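Local coordinates for protein ORF10 (Moritella marina, PDB 6RIW) that probably condenses acyl chains in polyunsaturated fatty acid biosynthesis, this chain being the ketosynthase-chain length factor didomain of a longer synthase protein, at residues T757-Y762 and S885-Q890; V761-D766 and K848-L853; V685-I690 and V749-S754. All blocks are in the same frame, centred on the assembly; numbering follows the deposited sequence.

All three contacts lie in the second ketosynthase-like region of the chain, probably the chain length factor. Segments 749-754, 757-762 and 761-766 follow one another along the chain. Contact 3 pairs strand 687-694 with strand 741-752. The chain then passes through the loop of contact 1 and enters strand 763-772, where contact 2 packs it on helix 841-854. Contacts 1 and 2 share Val761 and Tyr762, and their centres are about 10 Å apart. The centre of contact 3 is about 14 Å from each of the others. Arg764 NE of contact 2 probably bonds to Ser753 OG of contact 3, at 2.9 Å. All three lie away from the magnesium site at Met1 and Lys286.

Contact 1: residues T757-Y762 and S885-Q890; sequences TAEQVY and SAQAHQ
Tyr762 and His889 form an offset stack, with ring centroids 3.9 Å apart and planes at 16°. The imidazole lies over one face of the phenol ring, with CG displaced toward the rim. His889 CB sits over the same ring, 3.7 Å from its centroid, in a CH-pi contact. CG of His889 is anti to the backbone N (chi1 166°), which carries CG over the tyrosine ring. His889 ND1 donates to Gln760 O at 2.7 Å, and the bond is nearly straight at 171°. The oxygen lies in the imidazole plane, but ND1 stands well above the plane of that carbonyl. Together with the bond from NE2 to Asp567, it would hold the ring's rotation. Next to it, Gln890 N donates to Glu759 O at 2.8 Å.

Earlier in the loop, Gln887 lays its amide against the 3-10 turn. Its NE2 is 3.4 Å from Ala758 CB, and its OE1 is 3.5 Å from Glu759 CB. A water joins the two loops: it donates to Ala758 O and accepts from Ser885 OG and Gln887 N. Asp567 forms the second shell, bonding Tyr762 OH through OD2 and His889 NE2 through OD1. With ND1 on a carbonyl and NE2 on a carboxylate, the charged imidazole would probably be favoured. The contact is at the surface. Val761 and Tyr762 rest on strand 469-478, and Asp854 of helix 841-854 bonds His889 N.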
ATOM      1  N   THR A 757     -22.059 -23.947  -5.470  1.00 17.72           N
ATOM      2  CA  THR A 757     -22.433 -25.326  -5.770  1.00 19.60           C
ATOM      3  C   THR A 757     -21.202 -26.236  -5.732  1.00 24.69           C
ATOM      4  O   THR A 757     -20.058 -25.789  -5.873  1.00 18.20           O
ATOM      5  CB  THR A 757     -23.127 -25.427  -7.128  1.00 22.55           C
ATOM      6  OG1 THR A 757     -22.256 -24.952  -8.158  1.00 23.24           O
ATOM      7  CG2 THR A 757     -24.399 -24.588  -7.145  1.00 20.77           C
ATOM      8  N   ALA A 758     -21.455 -27.538  -5.536  1.00 21.22           N
ATOM      9  CA  ALA A 758     -20.364 -28.469  -5.266  1.00 26.31           C
ATOM     10  C   ALA A 758     -19.349 -28.499  -6.402  1.00 20.76           C
ATOM     11  O   ALA A 758     -18.141 -28.567  -6.154  1.00 21.47           O
ATOM     12  CB  ALA A 758     -20.920 -29.872  -4.998  1.00 26.14           C
ATOM     13  N   GLU A 759     -19.805 -28.407  -7.650  1.00 17.68           N
ATOM     14  CA  GLU A 759     -18.849 -28.557  -8.744  1.00 22.36           C
ATOM     15  C   GLU A 759     -17.976 -27.324  -8.952  1.00 18.35           C
ATOM     16  O   GLU A 759     -17.112 -27.360  -9.820  1.00 21.26           O
ATOM     17  CB  GLU A 759     -19.564 -28.904 -10.055  1.00 27.45           C
ATOM     18  CG  GLU A 759     -20.413 -27.778 -10.647  1.00 28.99           C
ATOM     19  CD  GLU A 759     -21.696 -27.521  -9.847  1.00 32.52           C
ATOM     20  OE1 GLU A 759     -22.120 -28.396  -9.035  1.00 36.29           O
ATOM     21  OE2 GLU A 759     -22.276 -26.432 -10.022  1.00 39.69           O
ATOM     22  N   GLN A 760     -18.169 -26.259  -8.175  1.00 16.62           N
ATOM     23  CA  GLN A 760     -17.310 -25.083  -8.241  1.00 19.13           C
ATOM     24  C   GLN A 760     -16.084 -25.169  -7.346  1.00 17.98           C
ATOM     25  O   GLN A 760     -15.146 -24.398  -7.547  1.00 17.13           O
ATOM     26  CB  GLN A 760     -18.076 -23.838  -7.792  1.00 17.22           C
ATOM     27  CG  GLN A 760     -19.287 -23.492  -8.621  1.00 20.08           C
ATOM     28  CD  GLN A 760     -19.795 -22.139  -8.232  1.00 20.77           C
ATOM     29  OE1 GLN A 760     -20.563 -22.002  -7.271  1.00 19.99           O
ATOM     30  NE2 GLN A 760     -19.328 -21.111  -8.940  1.00 21.55           N
ATOM     31  N   VAL A 761     -16.099 -26.018  -6.324  1.00 15.46           N
ATOM     32  CA  VAL A 761     -15.248 -25.830  -5.158  1.00 15.34           C
ATOM     33  C   VAL A 761     -13.947 -26.611  -5.321  1.00 16.99           C
ATOM     34  O   VAL A 761     -13.963 -27.832  -5.502  1.00 13.84           O
ATOM     35  CB  VAL A 761     -15.977 -26.248  -3.875  1.00 19.67           C
ATOM     36  CG1 VAL A 761     -15.060 -26.082  -2.680  1.00 16.57           C
ATOM     37  CG2 VAL A 761     -17.239 -25.407  -3.722  1.00 19.85           C
ATOM     38  N   TYR A 762     -12.817 -25.898  -5.268  1.00 15.18           N
ATOM     39  CA  TYR A 762     -11.534 -26.580  -5.138  1.00 16.20           C
ATOM     40  C   TYR A 762     -11.381 -27.151  -3.742  1.00 17.27           C
ATOM     41  O   TYR A 762     -11.176 -28.357  -3.566  1.00 14.49           O
ATOM     42  CB  TYR A 762     -10.377 -25.625  -5.443  1.00 14.20           C
ATOM     43  CG  TYR A 762     -10.168 -25.269  -6.903  1.00 14.28           C
ATOM     44  CD1 TYR A 762      -9.401 -26.078  -7.728  1.00 15.09           C
ATOM     45  CD2 TYR A 762     -10.718 -24.106  -7.441  1.00 15.43           C
ATOM     46  CE1 TYR A 762      -9.175 -25.748  -9.060  1.00 17.28           C
ATOM     47  CE2 TYR A 762     -10.499 -23.753  -8.768  1.00 16.87           C
ATOM     48  CZ  TYR A 762      -9.717 -24.585  -9.572  1.00 16.05           C
ATOM     49  OH  TYR A 762      -9.525 -24.246 -10.880  1.00 16.47           O
ATOM     50  N   SER A 885     -13.369 -30.991  -0.524  1.00 20.06           N
ATOM     51  CA  SER A 885     -14.798 -30.882  -0.777  1.00 24.49           C
ATOM     52  C   SER A 885     -15.286 -32.131  -1.509  1.00 26.32           C
ATOM     53  O   SER A 885     -14.507 -33.042  -1.826  1.00 22.82           O
ATOM     54  CB  SER A 885     -15.097 -29.627  -1.584  1.00 20.26           C
ATOM     55  OG  SER A 885     -14.657 -29.792  -2.912  1.00 19.15           O
ATOM     56  N   ALA A 886     -16.590 -32.132  -1.819  1.00 22.66           N
ATOM     57  CA  ALA A 886     -17.255 -33.334  -2.315  1.00 24.73           C
ATOM     58  C   ALA A 886     -16.840 -33.680  -3.737  1.00 25.07           C
ATOM     59  O   ALA A 886     -16.698 -34.862  -4.064  1.00 27.37           O
ATOM     60  CB  ALA A 886     -18.782 -33.161  -2.239  1.00 21.67           C
ATOM     61  N   GLN A 887     -16.684 -32.677  -4.608  1.00 20.27           N
ATOM     62  CA  GLN A 887     -16.401 -32.881  -6.020  1.00 23.89           C
ATOM     63  C   GLN A 887     -15.125 -32.145  -6.397  1.00 27.62           C
ATOM     64  O   GLN A 887     -14.754 -31.168  -5.746  1.00 19.93           O
ATOM     65  CB  GLN A 887     -17.517 -32.329  -6.928  1.00 25.14           C
ATOM     66  CG  GLN A 887     -18.941 -32.691  -6.572  1.00 29.77           C
ATOM     67  CD  GLN A 887     -19.923 -32.361  -7.710  1.00 31.43           C
ATOM     68  OE1 GLN A 887     -19.516 -32.142  -8.861  1.00 34.95           O
ATOM     69  NE2 GLN A 887     -21.218 -32.277  -7.378  1.00 36.27           N
ATOM     70  N   ALA A 888     -14.497 -32.578  -7.491  1.00 22.70           N
ATOM     71  CA  ALA A 888     -13.438 -31.785  -8.101  1.00 20.59           C
ATOM     72  C   ALA A 888     -14.048 -30.587  -8.817  1.00 23.40           C
ATOM     73  O   ALA A 888     -15.144 -30.673  -9.376  1.00 22.25           O
ATOM     74  CB  ALA A 888     -12.618 -32.629  -9.081  1.00 24.94           C
ATOM     75  N   HIS A 889     -13.349 -29.451  -8.750  1.00 19.10           N
ATOM     76  CA  HIS A 889     -13.764 -28.244  -9.446  1.00 19.33           C
ATOM     77  C   HIS A 889     -13.879 -28.493 -10.940  1.00 20.76           C
ATOM     78  O   HIS A 889     -12.994 -29.089 -11.549  1.00 21.42           O
ATOM     79  CB  HIS A 889     -12.734 -27.132  -9.185  1.00 16.69           C
ATOM     80  CG  HIS A 889     -12.854 -25.951 -10.092  1.00 18.83           C
ATOM     81  ND1 HIS A 889     -13.644 -24.865  -9.790  1.00 18.54           N
ATOM     82  CD2 HIS A 889     -12.207 -25.638 -11.242  1.00 19.66           C
ATOM     83  CE1 HIS A 889     -13.507 -23.945 -10.732  1.00 16.97           C
ATOM     84  NE2 HIS A 889     -12.649 -24.394 -11.630  1.00 22.57           N
ATOM     85  N   GLN A 890     -14.955 -27.988 -11.541  1.00 18.87           N
ATOM     86  CA  GLN A 890     -15.211 -28.166 -12.964  1.00 23.69           C
ATOM     87  C   GLN A 890     -14.721 -26.940 -13.725  1.00 25.35           C
ATOM     88  O   GLN A 890     -15.105 -25.808 -13.405  1.00 29.16           O
ATOM     89  CB  GLN A 890     -16.703 -28.396 -13.210  1.00 29.64           C
ATOM     90  CG  GLN A 890     -17.098 -28.497 -14.676  1.00 38.46           C
ATOM     91  CD  GLN A 890     -18.438 -29.212 -14.853  1.00 46.41           C
ATOM     92  OE1 GLN A 890     -19.390 -28.961 -14.111  1.00 45.08           O
ATOM     93  NE2 GLN A 890     -18.511 -30.107 -15.834  1.00 52.35           N
TER
HETATM   94  O   HOH W   1     -17.222 -29.898  -4.003  1.00 18.70           O
HETATM   95  O   HOH W   2     -16.992 -24.596 -11.785  1.00 25.45           O

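Contact 2: residues V761-D766 and K848-L853; sequences VYARID and KTALLL
Leu851 CD2 approaches the Tyr762 ring obliquely, 4.3 Å from CE1. One ring face is taken by His889, from the loop that follows strand 876-884. The hydroxyl is bonded to Asp567, so the polar end of the tyrosine has its partner outside this contact. Arg764 CB points away from the helix, and its guanidinium has Val761 CG1 over one face, toward the rim. Its NE bonds to Ser753 OG.

Closest to the helix is Ala763, whose CB points at it. This methyl is 4.0 Å from Ala850 CA and 4.1 Å from Ala850 CB. Leu853 lies one helical turn further on and covers the same methyl with two atoms. Its CB and its CD1 are each 4.0 Å from Ala763 CB. CG of Leu853 is anti to the carbonyl carbon, and chi2 of 166° then sets CD1 against the strand. The two small alanines let the backbones come close, with Ala763 CA 5.3 Å from Ala850 CA.

Met474 of strand 469-478 touches Tyr762, Ala850 and Leu851. Ile866 of strand 865-870 lies against Leu853. No hydrogen bond links the two segments, and all five touching residues are buried. Helix 841-854 is therefore held on strand 763-772 by apolar packing, while the backbone bonds of Ala763 go to strand 469-478.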
ATOM      1  N   VAL A 761     -16.099 -26.018  -6.324  1.00 15.46           N
ATOM      2  CA  VAL A 761     -15.248 -25.830  -5.158  1.00 15.34           C
ATOM      3  C   VAL A 761     -13.947 -26.611  -5.321  1.00 16.99           C
ATOM      4  O   VAL A 761     -13.963 -27.832  -5.502  1.00 13.84           O
ATOM      5  CB  VAL A 761     -15.977 -26.248  -3.875  1.00 19.67           C
ATOM      6  CG1 VAL A 761     -15.060 -26.082  -2.680  1.00 16.57           C
ATOM      7  CG2 VAL A 761     -17.239 -25.407  -3.722  1.00 19.85           C
ATOM      8  N   TYR A 762     -12.817 -25.898  -5.268  1.00 15.18           N
ATOM      9  CA  TYR A 762     -11.534 -26.580  -5.138  1.00 16.20           C
ATOM     10  C   TYR A 762     -11.381 -27.151  -3.742  1.00 17.27           C
ATOM     11  O   TYR A 762     -11.176 -28.357  -3.566  1.00 14.49           O
ATOM     12  CB  TYR A 762     -10.377 -25.625  -5.443  1.00 14.20           C
ATOM     13  CG  TYR A 762     -10.168 -25.269  -6.903  1.00 14.28           C
ATOM     14  CD1 TYR A 762      -9.401 -26.078  -7.728  1.00 15.09           C
ATOM     15  CD2 TYR A 762     -10.718 -24.106  -7.441  1.00 15.43           C
ATOM     16  CE1 TYR A 762      -9.175 -25.748  -9.060  1.00 17.28           C
ATOM     17  CE2 TYR A 762     -10.499 -23.753  -8.768  1.00 16.87           C
ATOM     18  CZ  TYR A 762      -9.717 -24.585  -9.572  1.00 16.05           C
ATOM     19  OH  TYR A 762      -9.525 -24.246 -10.880  1.00 16.47           O
ATOM     20  N   ALA A 763     -11.479 -26.283  -2.730  1.00 13.67           N
ATOM     21  CA  ALA A 763     -11.294 -26.607  -1.325  1.00 14.89           C
ATOM     22  C   ALA A 763     -11.955 -25.487  -0.537  1.00 11.92           C
ATOM     23  O   ALA A 763     -12.281 -24.437  -1.093  1.00 14.67           O
ATOM     24  CB  ALA A 763      -9.795 -26.725  -0.967  1.00 15.64           C
ATOM     25  N   ARG A 764     -12.187 -25.727   0.747  1.00 13.24           N
ATOM     26  CA  ARG A 764     -12.731 -24.712   1.632  1.00 14.39           C
ATOM     27  C   ARG A 764     -11.641 -24.210   2.562  1.00 16.24           C
ATOM     28  O   ARG A 764     -10.825 -24.997   3.045  1.00 16.89           O
ATOM     29  CB  ARG A 764     -13.888 -25.267   2.459  1.00 17.68           C
ATOM     30  CG  ARG A 764     -15.185 -25.172   1.714  1.00 18.25           C
ATOM     31  CD  ARG A 764     -16.353 -25.761   2.486  1.00 25.53           C
ATOM     32  NE  ARG A 764     -17.438 -25.818   1.517  1.00 32.70           N
ATOM     33  CZ  ARG A 764     -17.670 -26.861   0.731  1.00 29.01           C
ATOM     34  NH1 ARG A 764     -18.659 -26.809  -0.147  1.00 36.73           N
ATOM     35  NH2 ARG A 764     -16.936 -27.963   0.859  1.00 28.48           N
ATOM     36  N   ILE A 765     -11.648 -22.909   2.842  1.00 14.65           N
ATOM     37  CA  ILE A 765     -10.865 -22.362   3.947  1.00 16.76           C
ATOM     38  C   ILE A 765     -11.755 -22.409   5.189  1.00 13.86           C
ATOM     39  O   ILE A 765     -12.685 -21.612   5.345  1.00 16.00           O
ATOM     40  CB  ILE A 765     -10.364 -20.942   3.668  1.00 14.89           C
ATOM     41  CG1 ILE A 765      -9.616 -20.897   2.336  1.00 15.42           C
ATOM     42  CG2 ILE A 765      -9.439 -20.520   4.805  1.00 13.49           C
ATOM     43  CD1 ILE A 765      -9.112 -19.476   1.916  1.00 17.17           C
ATOM     44  N   ASP A 766     -11.461 -23.347   6.089  1.00 16.39           N
ATOM     45  CA  ASP A 766     -12.308 -23.519   7.265  1.00 18.16           C
ATOM     46  C   ASP A 766     -11.958 -22.537   8.375  1.00 19.40           C
ATOM     47  O   ASP A 766     -12.815 -22.217   9.205  1.00 18.12           O
ATOM     48  CB  ASP A 766     -12.198 -24.949   7.792  1.00 18.65           C
ATOM     49  CG  ASP A 766     -13.011 -25.938   6.968  1.00 28.91           C
ATOM     50  OD1 ASP A 766     -13.999 -25.520   6.322  1.00 30.23           O
ATOM     51  OD2 ASP A 766     -12.657 -27.137   6.961  1.00 38.97           O
ATOM     52  N   LYS A 848      -1.265 -24.245  -3.755  1.00 11.13           N
ATOM     53  CA  LYS A 848      -0.751 -25.615  -3.667  1.00 12.93           C
ATOM     54  C   LYS A 848      -1.702 -26.502  -2.864  1.00 14.55           C
ATOM     55  O   LYS A 848      -2.048 -27.618  -3.283  1.00 13.45           O
ATOM     56  CB  LYS A 848       0.631 -25.649  -3.008  1.00 14.88           C
ATOM     57  CG  LYS A 848       1.068 -27.086  -2.644  1.00 16.29           C
ATOM     58  CD  LYS A 848       2.396 -27.143  -1.877  1.00 15.20           C
ATOM     59  CE  LYS A 848       2.645 -28.517  -1.238  1.00 21.24           C
ATOM     60  NZ  LYS A 848       3.889 -28.527  -0.413  1.00 19.01           N
ATOM     61  N   THR A 849      -2.091 -26.022  -1.684  1.00 10.65           N
ATOM     62  CA  THR A 849      -2.924 -26.808  -0.777  1.00 12.82           C
ATOM     63  C   THR A 849      -4.302 -27.053  -1.374  1.00 16.64           C
ATOM     64  O   THR A 849      -4.823 -28.179  -1.322  1.00 15.29           O
ATOM     65  CB  THR A 849      -3.033 -26.088   0.564  1.00 12.39           C
ATOM     66  OG1 THR A 849      -1.726 -25.923   1.134  1.00 12.12           O
ATOM     67  CG2 THR A 849      -3.921 -26.852   1.545  1.00 11.35           C
ATOM     68  N   ALA A 850      -4.906 -26.016  -1.965  1.00 11.75           N
ATOM     69  CA  ALA A 850      -6.214 -26.199  -2.597  1.00 14.99           C
ATOM     70  C   ALA A 850      -6.151 -27.182  -3.765  1.00 17.77           C
ATOM     71  O   ALA A 850      -7.072 -27.986  -3.946  1.00 16.66           O
ATOM     72  CB  ALA A 850      -6.768 -24.855  -3.066  1.00 13.31           C
ATOM     73  N   LEU A 851      -5.079 -27.138  -4.571  1.00 13.57           N
ATOM     74  CA  LEU A 851      -4.970 -28.094  -5.680  1.00 14.98           C
ATOM     75  C   LEU A 851      -4.844 -29.524  -5.161  1.00 19.07           C
ATOM     76  O   LEU A 851      -5.467 -30.443  -5.710  1.00 20.75           O
ATOM     77  CB  LEU A 851      -3.786 -27.741  -6.592  1.00 16.01           C
ATOM     78  CG  LEU A 851      -3.862 -26.487  -7.492  1.00 16.09           C
ATOM     79  CD1 LEU A 851      -2.499 -26.180  -8.162  1.00 15.32           C
ATOM     80  CD2 LEU A 851      -4.960 -26.592  -8.572  1.00 15.70           C
ATOM     81  N   LEU A 852      -4.051 -29.732  -4.102  1.00 18.65           N
ATOM     82  CA  LEU A 852      -3.890 -31.069  -3.534  1.00 20.39           C
ATOM     83  C   LEU A 852      -5.203 -31.596  -2.978  1.00 21.53           C
ATOM     84  O   LEU A 852      -5.545 -32.764  -3.182  1.00 19.24           O
ATOM     85  CB  LEU A 852      -2.849 -31.056  -2.415  1.00 16.76           C
ATOM     86  CG  LEU A 852      -1.373 -30.902  -2.807  1.00 25.85           C
ATOM     87  CD1 LEU A 852      -0.490 -31.116  -1.565  1.00 29.62           C
ATOM     88  CD2 LEU A 852      -0.986 -31.861  -3.925  1.00 27.73           C
ATOM     89  N   LEU A 853      -5.930 -30.759  -2.242  1.00 15.62           N
ATOM     90  CA  LEU A 853      -7.230 -31.161  -1.711  1.00 17.30           C
ATOM     91  C   LEU A 853      -8.267 -31.380  -2.807  1.00 17.90           C
ATOM     92  O   LEU A 853      -9.113 -32.276  -2.681  1.00 18.52           O
ATOM     93  CB  LEU A 853      -7.721 -30.115  -0.720  1.00 15.71           C
ATOM     94  CG  LEU A 853      -6.915 -30.073   0.574  1.00 14.58           C
ATOM     95  CD1 LEU A 853      -7.277 -28.781   1.301  1.00 14.78           C
ATOM     96  CD2 LEU A 853      -7.181 -31.280   1.447  1.00 18.32           C
TER

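Contact 3: residues V685-I690 and V749-S754; sequences VEAVII and VVKPSS
Val688 and Val750 make the tight part of this contact as an antiparallel hydrogen-bonded pair. Val688 N donates to Val750 O at 3.1 Å, and Val750 N returns a bond to Val688 O at 3.0 Å. On their face of the sheet, Val750 CG2 packs against Val688 CB at 4.0 Å and reaches Ile690 CD1. On the other face, Ile689 CG1 meets Val749 CG2 at 4.3 Å in a non-hydrogen-bonded pair.

The more open end, partly exposed and without hydrogen bonds across the two segments, lies at Glu686 and Lys751. The extended lysine lays its methylenes over the backbone, with CG 3.4 Å and CE 3.6 Å from Glu686 O. Lys751 CG also touches Ala687 CB, at 3.8 Å. An alanine here would probably leave Glu686 O and Ala687 CB without this methylene cover and open a gap beside the end of the strand. Lys751 NZ stays 6.3 Å from Glu686 OE1, which forms a salt bridge with Arg574 instead. Backbone bonds and branched apolar side chains thus join the two strands, and across these two segments the lysine makes its contact through its carbon chain.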
ATOM      1  N   VAL A 685     -21.612  -7.897  -0.370  1.00 20.26           N
ATOM      2  CA  VAL A 685     -20.719  -8.310  -1.436  1.00 18.46           C
ATOM      3  C   VAL A 685     -20.950  -9.785  -1.764  1.00 16.69           C
ATOM      4  O   VAL A 685     -21.150 -10.619  -0.871  1.00 19.44           O
ATOM      5  CB  VAL A 685     -19.267  -8.013  -1.015  1.00 17.20           C
ATOM      6  CG1 VAL A 685     -18.840  -8.904   0.165  1.00 17.89           C
ATOM      7  CG2 VAL A 685     -18.336  -8.147  -2.184  1.00 20.96           C
ATOM      8  N   GLU A 686     -20.969 -10.104  -3.057  1.00 17.42           N
ATOM      9  CA  GLU A 686     -21.296 -11.454  -3.522  1.00 16.43           C
ATOM     10  C   GLU A 686     -20.079 -12.369  -3.634  1.00 18.53           C
ATOM     11  O   GLU A 686     -20.212 -13.596  -3.508  1.00 19.02           O
ATOM     12  CB  GLU A 686     -21.962 -11.379  -4.900  1.00 24.20           C
ATOM     13  CG  GLU A 686     -23.256 -10.595  -4.924  1.00 27.70           C
ATOM     14  CD  GLU A 686     -23.666 -10.182  -6.340  1.00 34.74           C
ATOM     15  OE1 GLU A 686     -23.430 -10.976  -7.287  1.00 28.70           O
ATOM     16  OE2 GLU A 686     -24.220  -9.059  -6.498  1.00 37.71           O
ATOM     17  N   ALA A 687     -18.909 -11.809  -3.926  1.00 15.01           N
ATOM     18  CA  ALA A 687     -17.680 -12.596  -4.043  1.00 12.42           C
ATOM     19  C   ALA A 687     -16.514 -11.665  -3.774  1.00 14.70           C
ATOM     20  O   ALA A 687     -16.656 -10.440  -3.838  1.00 15.45           O
ATOM     21  CB  ALA A 687     -17.508 -13.243  -5.423  1.00 13.72           C
ATOM     22  N   VAL A 688     -15.356 -12.258  -3.487  1.00 14.44           N
ATOM     23  CA  VAL A 688     -14.131 -11.491  -3.277  1.00 13.62           C
ATOM     24  C   VAL A 688     -13.023 -12.136  -4.090  1.00 13.48           C
ATOM     25  O   VAL A 688     -12.814 -13.354  -4.005  1.00 13.86           O
ATOM     26  CB  VAL A 688     -13.734 -11.423  -1.789  1.00 14.70           C
ATOM     27  CG1 VAL A 688     -12.373 -10.726  -1.622  1.00 12.41           C
ATOM     28  CG2 VAL A 688     -14.815 -10.727  -0.957  1.00 12.91           C
ATOM     29  N   ILE A 689     -12.366 -11.338  -4.925  1.00  9.91           N
ATOM     30  CA  ILE A 689     -11.153 -11.771  -5.607  1.00 11.77           C
ATOM     31  C   ILE A 689     -10.004 -11.414  -4.686  1.00 12.20           C
ATOM     32  O   ILE A 689      -9.873 -10.250  -4.286  1.00 12.24           O
ATOM     33  CB  ILE A 689     -10.989 -11.070  -6.963  1.00 13.21           C
ATOM     34  CG1 ILE A 689     -12.181 -11.364  -7.873  1.00 14.89           C
ATOM     35  CG2 ILE A 689      -9.681 -11.486  -7.611  1.00 12.36           C
ATOM     36  CD1 ILE A 689     -12.052 -10.765  -9.263  1.00 13.15           C
ATOM     37  N   ILE A 690      -9.175 -12.394  -4.334  1.00 12.25           N
ATOM     38  CA  ILE A 690      -7.938 -12.101  -3.608  1.00 10.35           C
ATOM     39  C   ILE A 690      -6.788 -12.379  -4.561  1.00 11.23           C
ATOM     40  O   ILE A 690      -6.553 -13.531  -4.929  1.00 10.59           O
ATOM     41  CB  ILE A 690      -7.784 -12.921  -2.326  1.00 10.91           C
ATOM     42  CG1 ILE A 690      -9.007 -12.705  -1.420  1.00 10.17           C
ATOM     43  CG2 ILE A 690      -6.466 -12.485  -1.621  1.00 12.62           C
ATOM     44  CD1 ILE A 690      -8.964 -13.525  -0.129  1.00 11.82           C
ATOM     45  N   VAL A 749     -10.703 -16.781  -6.125  1.00 11.78           N
ATOM     46  CA  VAL A 749     -12.035 -16.232  -5.921  1.00 10.14           C
ATOM     47  C   VAL A 749     -12.651 -17.012  -4.778  1.00 13.19           C
ATOM     48  O   VAL A 749     -12.618 -18.246  -4.790  1.00 12.14           O
ATOM     49  CB  VAL A 749     -12.908 -16.351  -7.183  1.00 12.95           C
ATOM     50  CG1 VAL A 749     -14.330 -15.883  -6.874  1.00 14.26           C
ATOM     51  CG2 VAL A 749     -12.302 -15.590  -8.369  1.00 14.18           C
ATOM     52  N   VAL A 750     -13.194 -16.303  -3.790  1.00  9.68           N
ATOM     53  CA  VAL A 750     -13.828 -16.940  -2.650  1.00 10.67           C
ATOM     54  C   VAL A 750     -15.268 -16.441  -2.526  1.00 12.30           C
ATOM     55  O   VAL A 750     -15.590 -15.287  -2.828  1.00 14.08           O
ATOM     56  CB  VAL A 750     -13.049 -16.722  -1.327  1.00 10.55           C
ATOM     57  CG1 VAL A 750     -11.684 -17.426  -1.376  1.00 11.44           C
ATOM     58  CG2 VAL A 750     -12.894 -15.210  -0.987  1.00 13.04           C
ATOM     59  N   LYS A 751     -16.136 -17.334  -2.069  1.00 13.79           N
ATOM     60  CA  LYS A 751     -17.512 -17.029  -1.698  1.00 13.85           C
ATOM     61  C   LYS A 751     -17.814 -17.770  -0.409  1.00 13.95           C
ATOM     62  O   LYS A 751     -17.152 -18.770  -0.100  1.00 13.64           O
ATOM     63  CB  LYS A 751     -18.500 -17.482  -2.783  1.00 16.05           C
ATOM     64  CG  LYS A 751     -18.654 -16.539  -3.985  1.00 17.72           C
ATOM     65  CD  LYS A 751     -19.798 -17.089  -4.866  1.00 21.86           C
ATOM     66  CE  LYS A 751     -20.199 -16.180  -6.001  1.00 25.91           C
ATOM     67  NZ  LYS A 751     -21.302 -16.839  -6.780  1.00 24.07           N
ATOM     68  N   PRO A 752     -18.813 -17.328   0.360  1.00 13.80           N
ATOM     69  CA  PRO A 752     -19.239 -18.115   1.528  1.00 17.67           C
ATOM     70  C   PRO A 752     -19.646 -19.517   1.095  1.00 14.84           C
ATOM     71  O   PRO A 752     -20.217 -19.706   0.019  1.00 15.02           O
ATOM     72  CB  PRO A 752     -20.435 -17.330   2.085  1.00 19.87           C
ATOM     73  CG  PRO A 752     -20.312 -15.964   1.513  1.00 18.83           C
ATOM     74  CD  PRO A 752     -19.665 -16.144   0.160  1.00 16.54           C
ATOM     75  N   SER A 753     -19.304 -20.511   1.927  1.00 13.32           N
ATOM     76  CA  SER A 753     -19.562 -21.899   1.533  1.00 17.91           C
ATOM     77  C   SER A 753     -21.049 -22.146   1.248  1.00 18.03           C
ATOM     78  O   SER A 753     -21.394 -22.980   0.396  1.00 20.55           O
ATOM     79  CB  SER A 753     -19.055 -22.845   2.626  1.00 20.94           C
ATOM     80  OG  SER A 753     -19.620 -24.130   2.478  1.00 34.39           O
ATOM     81  N   SER A 754     -21.945 -21.427   1.921  1.00 16.67           N
ATOM     82  CA  SER A 754     -23.367 -21.675   1.701  1.00 15.72           C
ATOM     83  C   SER A 754     -23.872 -21.178   0.351  1.00 16.03           C
ATOM     84  O   SER A 754     -24.991 -21.542  -0.036  1.00 16.72           O
ATOM     85  CB  SER A 754     -24.181 -21.022   2.812  1.00 16.61           C
ATOM     86  OG  SER A 754     -24.024 -19.620   2.725  1.00 18.99           O
TER